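Local coordinates for aspartyl-tRNA synthetase 2 (Thermus thermophilus, PDB 1N9W), which catalyses the two-step, ATP-dependent charging of both tRNA(Asp) and tRNA(Asn) with L-aspartate, acting as a non-discriminating class II synthetase, at the interface of chains A and B. Coordinates in Å, arbitrary orientation; residue numbers count along the deposited sequence, not the author numbering. Chains: chain A/B, aspartyl-tRNA synthetase 2.

Contact 1: the interface of chains A and B. Residues chain A 354-355, 383-384; chain B 85-88.
A chi1 of 180° swings OG of B:Ser86 away from its own backbone N and toward A:Met384, while bends at chi2 and chi3 (-62° and -72°) turn the guanidinium of A:Arg355 toward B:Pro87. This is part of the homodimer interface, where a segment of B lies against loops of A's class II catalytic domain. The serine hydroxyl donates to the backbone carbonyl O of A:Met384, OG to O 2.6 Å, from above the carbonyl plane. The bond is short and poorly directed, so its strength is uncertain; serine, with its short chain, is small enough to fit here. The imidazole of A:His354 flanks this hydroxyl, ND1 3.9 Å from OG of B:Ser86, a packing distance only. A:Gly383, lacking a side chain, lets the partner backbone come close: its CA lies 3.3 Å from O of B:Ser86. Next to it, the side chains of A:Arg355 and B:Pro87 cross at about a right angle, yet the guanidinium lies roughly parallel to the proline ring and offset from it, NH2 3.4 Å from CG. Its NH1 also makes a weak, in-plane hydrogen bond to O of B:Pro87. In the fold, A:His354 and A:Arg355 join strand 344-351 to helix 356-365, A:Gly383 and A:Met384 lead into strand 387-393, and the B segment continues from strand 81-84.

Contact 2: the interface of chains A and B. Residues chain A 116-117, 125, 412-413; chain B 149, 185-186, 189.
The thioether of B:Met186 sits against A:Phe413, A:Leu116 and A:Leu125 in the apolar centre of this part of the class II synthetase dimer. A:Leu125 belongs to helix 119-141, the long helix of motif 1, whose characteristic role is dimerisation, and B:Thr149 directly precedes the motif 1 proline. Methionine suits the place because its unbranched chain can bend among several neighbours: turns at chi2 and chi3 (-46° and -77°) bring SD to 3.5 Å from CZ of A:Phe413 and CE to 3.6 Å from CD1 of A:Leu125. The phenylalanine ring slides past the methionine in the opposite direction. Its CE2 meets the methyl CG2 of B:Thr149 at 3.5 Å, while CE1 packs more loosely against CG2 of B:Ile185, and A:Ala412 CB covers part of one face near the rim. Farther out, the branched B:Val189 fills the space beside A:Leu116, CG2 to CB 3.9 Å, and its other methyl, CG1, faces the leucine carbonyl O. At the polar rim NE of the extended A:Arg117 lies 2.9 Å from O of water 1, which sits in the guanidinium plane. NH2 makes a second, longer link to it. The same water oxygen is 2.9 Å from the backbone O of B:Ile185, joining the arginine to helix 181-190 of the other subunit.

Contact 3: the interface of chains A and B. Residues chain A 142-143, 190-192; chain B 2, 4, 6, 39.
The guanidinium of B:Arg39 lies flat between two aliphatic groups, CD of A:Arg192 over the centre of one face and CD2 of B:Leu4 over the centre of the other, each 3.9 Å above the plane. Its edges face the carboxylates of A:Asp143 and A:Glu191, both turned steeply against it. NH2 of B:Arg39 bonds the anti side of A:Asp143 OD1 at 3.1 Å, and NH1 meets A:Glu191 OE1 at 2.7 Å, nearly along the C-O axis. Arginine suits this place because its planar cation can be covered on both faces and still bond at the rim. With CG between the backbone N and carbonyl carbon (chi1 58°) and the chain extended beyond, the guanidinium reaches both acids; separately, the backbone N of B:Arg39 donates to OE2 of A:Glu191 at 2.8 Å, from above the carboxylate plane. Further arginines probably help offset the charge of the acids: NH2 of B:Arg6 forms a salt bridge with OD1 of A:Asp143 at 2.9 Å, though its N-H points elsewhere, and B:Arg2 adds a weak bond to A:Glu191 OE1. In the second shell, NH1 of A:Arg192 bonds the backbone O of A:Gln142 at 2.9 Å, probably steadying the covering chain. A:Asp143 lies between motif 1 helix 119-141 and strand 145-146, and A:Glu191 between helix 180-190 and strand 192-198; B:Arg39 occupies the turn joining strands 31-38 and 41-48 of the OB-fold anticodon-binding domain.

Contact 4: the interface of chains A and B. Residues chain A 381-382; chain B 88, 90-93, 113-114.
A:Tyr382 and B:Ala88 form an antiparallel beta bridge, laying the two backbones alongside each other, and the small alanine methyl fits beside the tyrosine, CB 4.0 Å from CA of A:Tyr382. From this bridge the phenol ring, with CG anti to the carbonyl carbon (chi1 -62°), packs among residues of chain B, with 105 Å² of A:Tyr382 hidden. A large aromatic side chain suits the place, since it can touch backbone, proline and aromatic neighbours at once. Its CE1 corner is held between O of B:Glu90 (3.3 Å) on one side of the ring plane and CA of B:Thr92 (3.6 Å) on the other, while the carbonyl carbon of B:Pro91 lies at the edge, in plane. CE2 meets CE1 of B:Tyr113 at 3.5 Å, the two side chains crossing at a slant. CG2 of B:Val114 sits over the face at CG, and CB of A:Lys381 covers the rim of the opposite face. Near the hydroxyl end B:Pro93 stands above the plane on the B:Val114 side, its CD 3.6 Å from CZ of A:Tyr382, and the phenol OH makes a weak hydrogen bond to O of B:Pro91. A:Tyr382 follows the 3-10 helix 378-381 on the way to strand 387-393, while its surroundings combine the extended B segment 88-93 with the short helix 112-115.

Contact 1: the interface of chains A and B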
loop_
_atom_site.group_PDB
_atom_site.type_symbol
_atom_site.label_atom_id
_atom_site.label_comp_id
_atom_site.label_asym_id
_atom_site.label_seq_id
_atom_site.Cartn_x
_atom_site.Cartn_y
_atom_site.Cartn_z
ATOM N N HIS A 354 16.190 22.089 -6.534
ATOM C CA HIS A 354 15.425 21.903 -7.766
ATOM C C HIS A 354 16.056 22.586 -8.969
ATOM O O HIS A 354 15.631 22.359 -10.110
ATOM C CB HIS A 354 13.977 22.385 -7.581
ATOM C CG HIS A 354 13.869 23.818 -7.162
ATOM N ND1 HIS A 354 13.725 24.848 -8.068
ATOM C CD2 HIS A 354 13.948 24.392 -5.939
ATOM C CE1 HIS A 354 13.725 25.999 -7.415
ATOM N NE2 HIS A 354 13.859 25.749 -6.125
ATOM N N ARG A 355 17.063 23.421 -8.723
ATOM C CA ARG A 355 17.771 24.133 -9.808
ATOM C C ARG A 355 18.976 23.323 -10.287
ATOM O O ARG A 355 19.849 22.985 -9.501
ATOM C CB ARG A 355 18.282 25.504 -9.330
ATOM C CG ARG A 355 17.219 26.428 -8.790
ATOM C CD ARG A 355 16.207 26.744 -9.855
ATOM N NE ARG A 355 16.771 27.628 -10.869
ATOM C CZ ARG A 355 16.462 27.577 -12.162
ATOM N NH1 ARG A 355 15.589 26.674 -12.614
ATOM N NH2 ARG A 355 17.020 28.438 -13.001
ATOM N N GLY A 383 12.619 22.185 -15.457
ATOM C CA GLY A 383 11.806 22.919 -14.501
ATOM C C GLY A 383 11.139 22.208 -13.346
ATOM O O GLY A 383 9.925 22.315 -13.154
ATOM N N MET A 384 11.921 21.480 -12.565
ATOM C CA MET A 384 11.344 20.824 -11.413
ATOM C C MET A 384 10.974 21.972 -10.484
ATOM O O MET A 384 11.717 22.949 -10.354
ATOM C CB MET A 384 12.359 19.889 -10.748
ATOM C CG MET A 384 12.501 18.552 -11.456
ATOM S SD MET A 384 11.180 17.492 -10.901
ATOM C CE MET A 384 12.150 16.214 -10.424
ATOM N N LEU B 85 8.527 29.756 -11.529
ATOM C CA LEU B 85 9.070 29.169 -10.305
ATOM C C LEU B 85 10.350 28.384 -10.573
ATOM O O LEU B 85 11.236 28.310 -9.723
ATOM C CB LEU B 85 8.023 28.242 -9.678
ATOM C CG LEU B 85 6.684 28.922 -9.380
ATOM C CD1 LEU B 85 5.641 27.891 -8.966
ATOM C CD2 LEU B 85 6.901 29.968 -8.273
ATOM N N SER B 86 10.435 27.799 -11.762
ATOM C CA SER B 86 11.594 27.008 -12.135
ATOM C C SER B 86 11.642 26.878 -13.647
ATOM O O SER B 86 10.946 26.053 -14.231
ATOM C CB SER B 86 11.499 25.617 -11.506
ATOM O OG SER B 86 12.601 24.820 -11.850
ATOM N N PRO B 87 12.464 27.707 -14.306
ATOM C CA PRO B 87 12.595 27.671 -15.765
ATOM C C PRO B 87 13.312 26.431 -16.286
ATOM O O PRO B 87 14.321 25.994 -15.724
ATOM C CB PRO B 87 13.373 28.952 -16.075
ATOM C CG PRO B 87 14.241 29.116 -14.864
ATOM C CD PRO B 87 13.294 28.783 -13.724
ATOM N N ALA B 88 12.785 25.858 -17.358
ATOM C CA ALA B 88 13.421 24.694 -17.951
ATOM C C ALA B 88 14.642 25.261 -18.684
ATOM O O ALA B 88 14.609 26.394 -19.146
ATOM C CB ALA B 88 12.474 24.011 -18.914
#

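Contact 2: the interface of chains A and B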
loop_
_atom_site.group_PDB
_atom_site.type_symbol
_atom_site.label_atom_id
_atom_site.label_comp_id
_atom_site.label_asym_id
_atom_site.label_seq_id
_atom_site.Cartn_x
_atom_site.Cartn_y
_atom_site.Cartn_z
ATOM N N LEU A 116 3.565 -16.128 16.633
ATOM C CA LEU A 116 2.974 -14.862 16.199
ATOM C C LEU A 116 1.456 -14.854 16.391
ATOM O O LEU A 116 0.833 -13.791 16.448
ATOM C CB LEU A 116 3.285 -14.614 14.725
ATOM C CG LEU A 116 4.110 -13.388 14.346
ATOM C CD1 LEU A 116 4.237 -13.340 12.836
ATOM C CD2 LEU A 116 3.461 -12.117 14.866
ATOM N N ARG A 117 0.873 -16.048 16.479
ATOM C CA ARG A 117 -0.566 -16.209 16.646
ATOM C C ARG A 117 -1.069 -15.626 17.952
ATOM O O ARG A 117 -2.249 -15.310 18.079
ATOM C CB ARG A 117 -0.943 -17.691 16.590
ATOM C CG ARG A 117 -0.691 -18.345 15.256
ATOM C CD ARG A 117 -1.170 -19.779 15.270
ATOM N NE ARG A 117 -0.922 -20.442 13.994
ATOM C CZ ARG A 117 -1.378 -21.652 13.677
ATOM N NH1 ARG A 117 -2.111 -22.339 14.543
ATOM N NH2 ARG A 117 -1.105 -22.176 12.493
ATOM N N LEU A 125 1.534 -5.741 14.778
ATOM C CA LEU A 125 1.330 -5.838 13.339
ATOM C C LEU A 125 -0.025 -5.309 12.936
ATOM O O LEU A 125 -0.195 -4.722 11.859
ATOM C CB LEU A 125 1.454 -7.288 12.877
ATOM C CG LEU A 125 2.737 -8.030 13.233
ATOM C CD1 LEU A 125 2.790 -9.356 12.474
ATOM C CD2 LEU A 125 3.932 -7.169 12.859
ATOM N N ALA A 412 6.635 -8.783 11.310
ATOM C CA ALA A 412 6.193 -10.167 11.191
ATOM C C ALA A 412 7.340 -11.178 11.173
ATOM O O ALA A 412 7.425 -12.045 12.043
ATOM C CB ALA A 412 5.336 -10.339 9.937
ATOM N N PHE A 413 8.221 -11.066 10.185
ATOM C CA PHE A 413 9.339 -11.994 10.056
ATOM C C PHE A 413 10.702 -11.295 10.070
ATOM O O PHE A 413 11.225 -10.919 9.018
ATOM C CB PHE A 413 9.183 -12.788 8.754
ATOM C CG PHE A 413 7.787 -13.293 8.523
ATOM C CD1 PHE A 413 7.317 -14.422 9.193
ATOM C CD2 PHE A 413 6.921 -12.610 7.672
ATOM C CE1 PHE A 413 6.002 -14.862 9.019
ATOM C CE2 PHE A 413 5.608 -13.037 7.490
ATOM C CZ PHE A 413 5.146 -14.164 8.164
ATOM N N THR B 149 5.624 -8.676 4.115
ATOM C CA THR B 149 6.568 -9.781 4.224
ATOM C C THR B 149 7.892 -9.499 3.515
ATOM O O THR B 149 7.995 -8.578 2.700
ATOM C CB THR B 149 5.962 -11.094 3.664
ATOM O OG1 THR B 149 5.611 -10.920 2.290
ATOM C CG2 THR B 149 4.715 -11.483 4.458
ATOM N N ILE B 185 1.338 -18.486 6.734
ATOM C CA ILE B 185 1.607 -18.360 8.152
ATOM C C ILE B 185 0.780 -17.217 8.716
ATOM O O ILE B 185 0.244 -17.320 9.819
ATOM C CB ILE B 185 3.088 -18.068 8.417
ATOM C CG1 ILE B 185 3.939 -19.241 7.922
ATOM C CG2 ILE B 185 3.316 -17.820 9.901
ATOM C CD1 ILE B 185 5.426 -19.038 8.108
ATOM N N MET B 186 0.666 -16.126 7.965
ATOM C CA MET B 186 -0.108 -14.995 8.467
ATOM C C MET B 186 -1.608 -15.301 8.486
ATOM O O MET B 186 -2.360 -14.648 9.201
ATOM C CB MET B 186 0.200 -13.718 7.669
ATOM C CG MET B 186 1.628 -13.181 7.884
ATOM S SD MET B 186 2.148 -13.115 9.612
ATOM C CE MET B 186 1.276 -11.678 10.144
ATOM N N VAL B 189 -2.517 -16.265 11.748
ATOM C CA VAL B 189 -2.408 -15.157 12.687
ATOM C C VAL B 189 -3.612 -14.221 12.587
ATOM O O VAL B 189 -4.230 -13.881 13.600
ATOM C CB VAL B 189 -1.098 -14.360 12.438
ATOM C CG1 VAL B 189 -0.998 -13.180 13.402
ATOM C CG2 VAL B 189 0.112 -15.281 12.601
HETATM O O HOH W 1 0.512 -19.557 11.590
#

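Contact 3: the interface of chains A and B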
loop_
_atom_site.group_PDB
_atom_site.type_symbol
_atom_site.label_atom_id
_atom_site.label_comp_id
_atom_site.label_asym_id
_atom_site.label_seq_id
_atom_site.Cartn_x
_atom_site.Cartn_y
_atom_site.Cartn_z
ATOM N N GLN A 142 -5.480 14.604 0.469
ATOM C CA GLN A 142 -4.732 15.814 0.174
ATOM C C GLN A 142 -4.338 15.774 -1.308
ATOM O O GLN A 142 -3.473 16.529 -1.747
ATOM C CB GLN A 142 -3.482 15.857 1.060
ATOM C CG GLN A 142 -3.402 17.002 2.053
ATOM C CD GLN A 142 -4.738 17.401 2.641
ATOM O OE1 GLN A 142 -5.340 16.667 3.424
ATOM N NE2 GLN A 142 -5.213 18.576 2.253
ATOM N N ASP A 143 -4.969 14.872 -2.062
ATOM C CA ASP A 143 -4.713 14.700 -3.496
ATOM C C ASP A 143 -3.361 14.092 -3.852
ATOM O O ASP A 143 -2.821 14.382 -4.916
ATOM C CB ASP A 143 -4.841 16.028 -4.257
ATOM C CG ASP A 143 -6.279 16.406 -4.562
ATOM O OD1 ASP A 143 -6.460 17.403 -5.289
ATOM O OD2 ASP A 143 -7.213 15.726 -4.084
ATOM N N PHE A 190 2.940 14.033 -10.836
ATOM C CA PHE A 190 1.725 14.123 -10.021
ATOM C C PHE A 190 1.704 15.203 -8.941
ATOM O O PHE A 190 0.717 15.334 -8.210
ATOM C CB PHE A 190 1.449 12.755 -9.372
ATOM C CG PHE A 190 1.009 11.685 -10.339
ATOM C CD1 PHE A 190 1.670 10.459 -10.396
ATOM C CD2 PHE A 190 -0.074 11.904 -11.189
ATOM C CE1 PHE A 190 1.239 9.451 -11.262
ATOM C CE2 PHE A 190 -0.516 10.904 -12.062
ATOM C CZ PHE A 190 0.149 9.680 -12.113
ATOM N N GLU A 191 2.788 15.965 -8.833
ATOM C CA GLU A 191 2.903 17.058 -7.851
ATOM C C GLU A 191 3.066 16.657 -6.384
ATOM O O GLU A 191 3.799 17.306 -5.641
ATOM C CB GLU A 191 1.711 18.011 -7.984
ATOM C CG GLU A 191 1.806 18.929 -9.190
ATOM C CD GLU A 191 0.521 19.695 -9.467
ATOM O OE1 GLU A 191 -0.197 20.024 -8.502
ATOM O OE2 GLU A 191 0.257 19.971 -10.656
ATOM N N ARG A 192 2.347 15.621 -5.965
ATOM C CA ARG A 192 2.422 15.128 -4.593
ATOM C C ARG A 192 2.231 13.626 -4.667
ATOM O O ARG A 192 1.242 13.137 -5.230
ATOM C CB ARG A 192 1.345 15.784 -3.691
ATOM C CG ARG A 192 0.195 16.463 -4.425
ATOM C CD ARG A 192 -0.726 17.192 -3.438
ATOM N NE ARG A 192 -0.097 18.392 -2.882
ATOM C CZ ARG A 192 -0.602 19.114 -1.882
ATOM N NH1 ARG A 192 -1.751 18.769 -1.308
ATOM N NH2 ARG A 192 0.042 20.185 -1.456
ATOM N N ARG B 2 -5.234 28.974 -4.192
ATOM C CA ARG B 2 -4.803 28.135 -5.301
ATOM C C ARG B 2 -5.972 27.274 -5.768
ATOM O O ARG B 2 -6.624 26.605 -4.966
ATOM C CB ARG B 2 -3.622 27.248 -4.888
ATOM C CG ARG B 2 -2.822 26.674 -6.069
ATOM C CD ARG B 2 -3.230 25.243 -6.454
ATOM N NE ARG B 2 -2.494 24.751 -7.629
ATOM C CZ ARG B 2 -2.045 23.504 -7.779
ATOM N NH1 ARG B 2 -2.244 22.603 -6.827
ATOM N NH2 ARG B 2 -1.392 23.151 -8.880
ATOM N N LEU B 4 -7.253 24.353 -8.718
ATOM C CA LEU B 4 -6.849 23.351 -9.691
ATOM C C LEU B 4 -7.646 23.561 -10.978
ATOM O O LEU B 4 -8.754 24.101 -10.953
ATOM C CB LEU B 4 -7.133 21.958 -9.148
ATOM C CG LEU B 4 -6.130 21.391 -8.141
ATOM C CD1 LEU B 4 -6.728 20.184 -7.392
ATOM C CD2 LEU B 4 -4.883 20.978 -8.907
ATOM N N ARG B 6 -9.321 21.508 -12.713
ATOM C CA ARG B 6 -10.635 20.878 -12.712
ATOM C C ARG B 6 -11.719 21.666 -11.970
ATOM O O ARG B 6 -12.896 21.514 -12.271
ATOM C CB ARG B 6 -10.562 19.452 -12.156
ATOM C CG ARG B 6 -10.097 19.330 -10.717
ATOM C CD ARG B 6 -10.387 17.936 -10.191
ATOM N NE ARG B 6 -9.682 17.706 -8.928
ATOM C CZ ARG B 6 -8.620 16.910 -8.806
ATOM N NH1 ARG B 6 -8.148 16.254 -9.868
ATOM N NH2 ARG B 6 -8.024 16.800 -7.634
ATOM N N ARG B 39 -1.867 18.747 -11.977
ATOM C CA ARG B 39 -2.194 17.344 -11.824
ATOM C C ARG B 39 -3.618 17.007 -12.234
ATOM O O ARG B 39 -3.960 15.838 -12.407
ATOM C CB ARG B 39 -1.927 16.883 -10.379
ATOM C CG ARG B 39 -2.688 17.647 -9.287
ATOM C CD ARG B 39 -2.291 17.139 -7.896
ATOM N NE ARG B 39 -3.154 17.629 -6.837
ATOM C CZ ARG B 39 -2.990 18.781 -6.201
ATOM N NH1 ARG B 39 -1.980 19.579 -6.514
ATOM N NH2 ARG B 39 -3.845 19.134 -5.252
#

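Contact 4: the interface of chains A and B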
loop_
_atom_site.group_PDB
_atom_site.type_symbol
_atom_site.label_atom_id
_atom_site.label_comp_id
_atom_site.label_asym_id
_atom_site.label_seq_id
_atom_site.Cartn_x
_atom_site.Cartn_y
_atom_site.Cartn_z
ATOM N N LYS A 381 16.793 19.665 -15.684
ATOM C CA LYS A 381 16.928 20.653 -16.744
ATOM C C LYS A 381 15.510 20.983 -17.228
ATOM O O LYS A 381 15.318 21.851 -18.082
ATOM C CB LYS A 381 17.730 20.090 -17.915
ATOM C CG LYS A 381 19.132 19.648 -17.565
ATOM C CD LYS A 381 19.730 18.973 -18.768
ATOM C CE LYS A 381 21.173 18.800 -18.665
ATOM N NZ LYS A 381 21.899 18.317 -19.668
ATOM N N TYR A 382 14.520 20.290 -16.666
ATOM C CA TYR A 382 13.140 20.489 -17.077
ATOM C C TYR A 382 12.190 21.073 -16.043
ATOM O O TYR A 382 11.110 20.540 -15.782
ATOM C CB TYR A 382 12.593 19.184 -17.651
ATOM C CG TYR A 382 13.369 18.762 -18.882
ATOM C CD1 TYR A 382 13.179 19.409 -20.106
ATOM C CD2 TYR A 382 14.341 17.765 -18.809
ATOM C CE1 TYR A 382 13.948 19.075 -21.223
ATOM C CE2 TYR A 382 15.110 17.426 -19.918
ATOM C CZ TYR A 382 14.910 18.083 -21.118
ATOM O OH TYR A 382 15.674 17.760 -22.215
ATOM N N ALA B 88 12.785 25.858 -17.358
ATOM C CA ALA B 88 13.421 24.694 -17.951
ATOM C C ALA B 88 14.642 25.261 -18.684
ATOM O O ALA B 88 14.609 26.394 -19.146
ATOM C CB ALA B 88 12.474 24.011 -18.914
ATOM N N GLU B 90 16.510 23.411 -21.235
ATOM C CA GLU B 90 16.631 22.887 -22.589
ATOM C C GLU B 90 15.280 22.470 -23.161
ATOM O O GLU B 90 14.339 22.156 -22.421
ATOM C CB GLU B 90 17.552 21.663 -22.613
ATOM C CG GLU B 90 18.967 21.862 -22.062
ATOM C CD GLU B 90 19.836 22.742 -22.935
ATOM O OE1 GLU B 90 19.824 22.558 -24.176
ATOM O OE2 GLU B 90 20.553 23.608 -22.380
ATOM N N PRO B 91 15.164 22.473 -24.497
ATOM C CA PRO B 91 13.909 22.079 -25.138
ATOM C C PRO B 91 13.701 20.596 -24.851
ATOM O O PRO B 91 14.665 19.832 -24.794
ATOM C CB PRO B 91 14.181 22.353 -26.614
ATOM C CG PRO B 91 15.130 23.522 -26.564
ATOM C CD PRO B 91 16.079 23.093 -25.474
ATOM N N THR B 92 12.455 20.187 -24.649
ATOM C CA THR B 92 12.174 18.786 -24.367
ATOM C C THR B 92 12.572 17.934 -25.567
ATOM O O THR B 92 12.310 18.298 -26.713
ATOM C CB THR B 92 10.685 18.565 -24.057
ATOM O OG1 THR B 92 9.888 19.106 -25.114
ATOM C CG2 THR B 92 10.314 19.239 -22.745
ATOM N N PRO B 93 13.223 16.789 -25.313
ATOM C CA PRO B 93 13.666 15.875 -26.369
ATOM C C PRO B 93 12.538 15.568 -27.345
ATOM O O PRO B 93 12.760 15.435 -28.548
ATOM C CB PRO B 93 14.108 14.644 -25.587
ATOM C CG PRO B 93 14.643 15.243 -24.322
ATOM C CD PRO B 93 13.582 16.261 -23.984
ATOM N N TYR B 113 11.575 10.324 -17.604
ATOM C CA TYR B 113 11.708 11.399 -16.622
ATOM C C TYR B 113 10.955 12.681 -16.977
ATOM O O TYR B 113 10.676 13.498 -16.104
ATOM C CB TYR B 113 13.195 11.696 -16.345
ATOM C CG TYR B 113 13.987 12.225 -17.526
ATOM C CD1 TYR B 113 14.054 13.592 -17.787
ATOM C CD2 TYR B 113 14.610 11.353 -18.422
ATOM C CE1 TYR B 113 14.709 14.082 -18.914
ATOM C CE2 TYR B 113 15.271 11.833 -19.557
ATOM C CZ TYR B 113 15.311 13.197 -19.799
ATOM O OH TYR B 113 15.907 13.672 -20.945
ATOM N N VAL B 114 10.607 12.849 -18.251
ATOM C CA VAL B 114 9.891 14.041 -18.669
ATOM C C VAL B 114 8.598 13.741 -19.453
ATOM O O VAL B 114 7.585 14.428 -19.270
ATOM C CB VAL B 114 10.842 14.994 -19.457
ATOM C CG1 VAL B 114 11.323 14.322 -20.745
ATOM C CG2 VAL B 114 10.141 16.309 -19.745
#

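Contacts 1 and 4 are neighbours, their C-alpha centres about 10 Å apart; they share B:Ala88 and use the consecutive A residues 381-384, so together they track one extended B segment along chain A. Contact 3, about 18 Å from contact 1 and 21 Å from contact 4, brings the OB-fold of B onto the same subunit. Contact 2 stands about 46 Å from contacts 1 and 4 and 37 Å from contact 3, yet shares elements with contact 3: motif 1 helix 119-141 and the helix ending at residue 190 serve both. With its two-fold repeats, this wide span probably helps fix each anticodon-binding domain relative to the partner's catalytic domain.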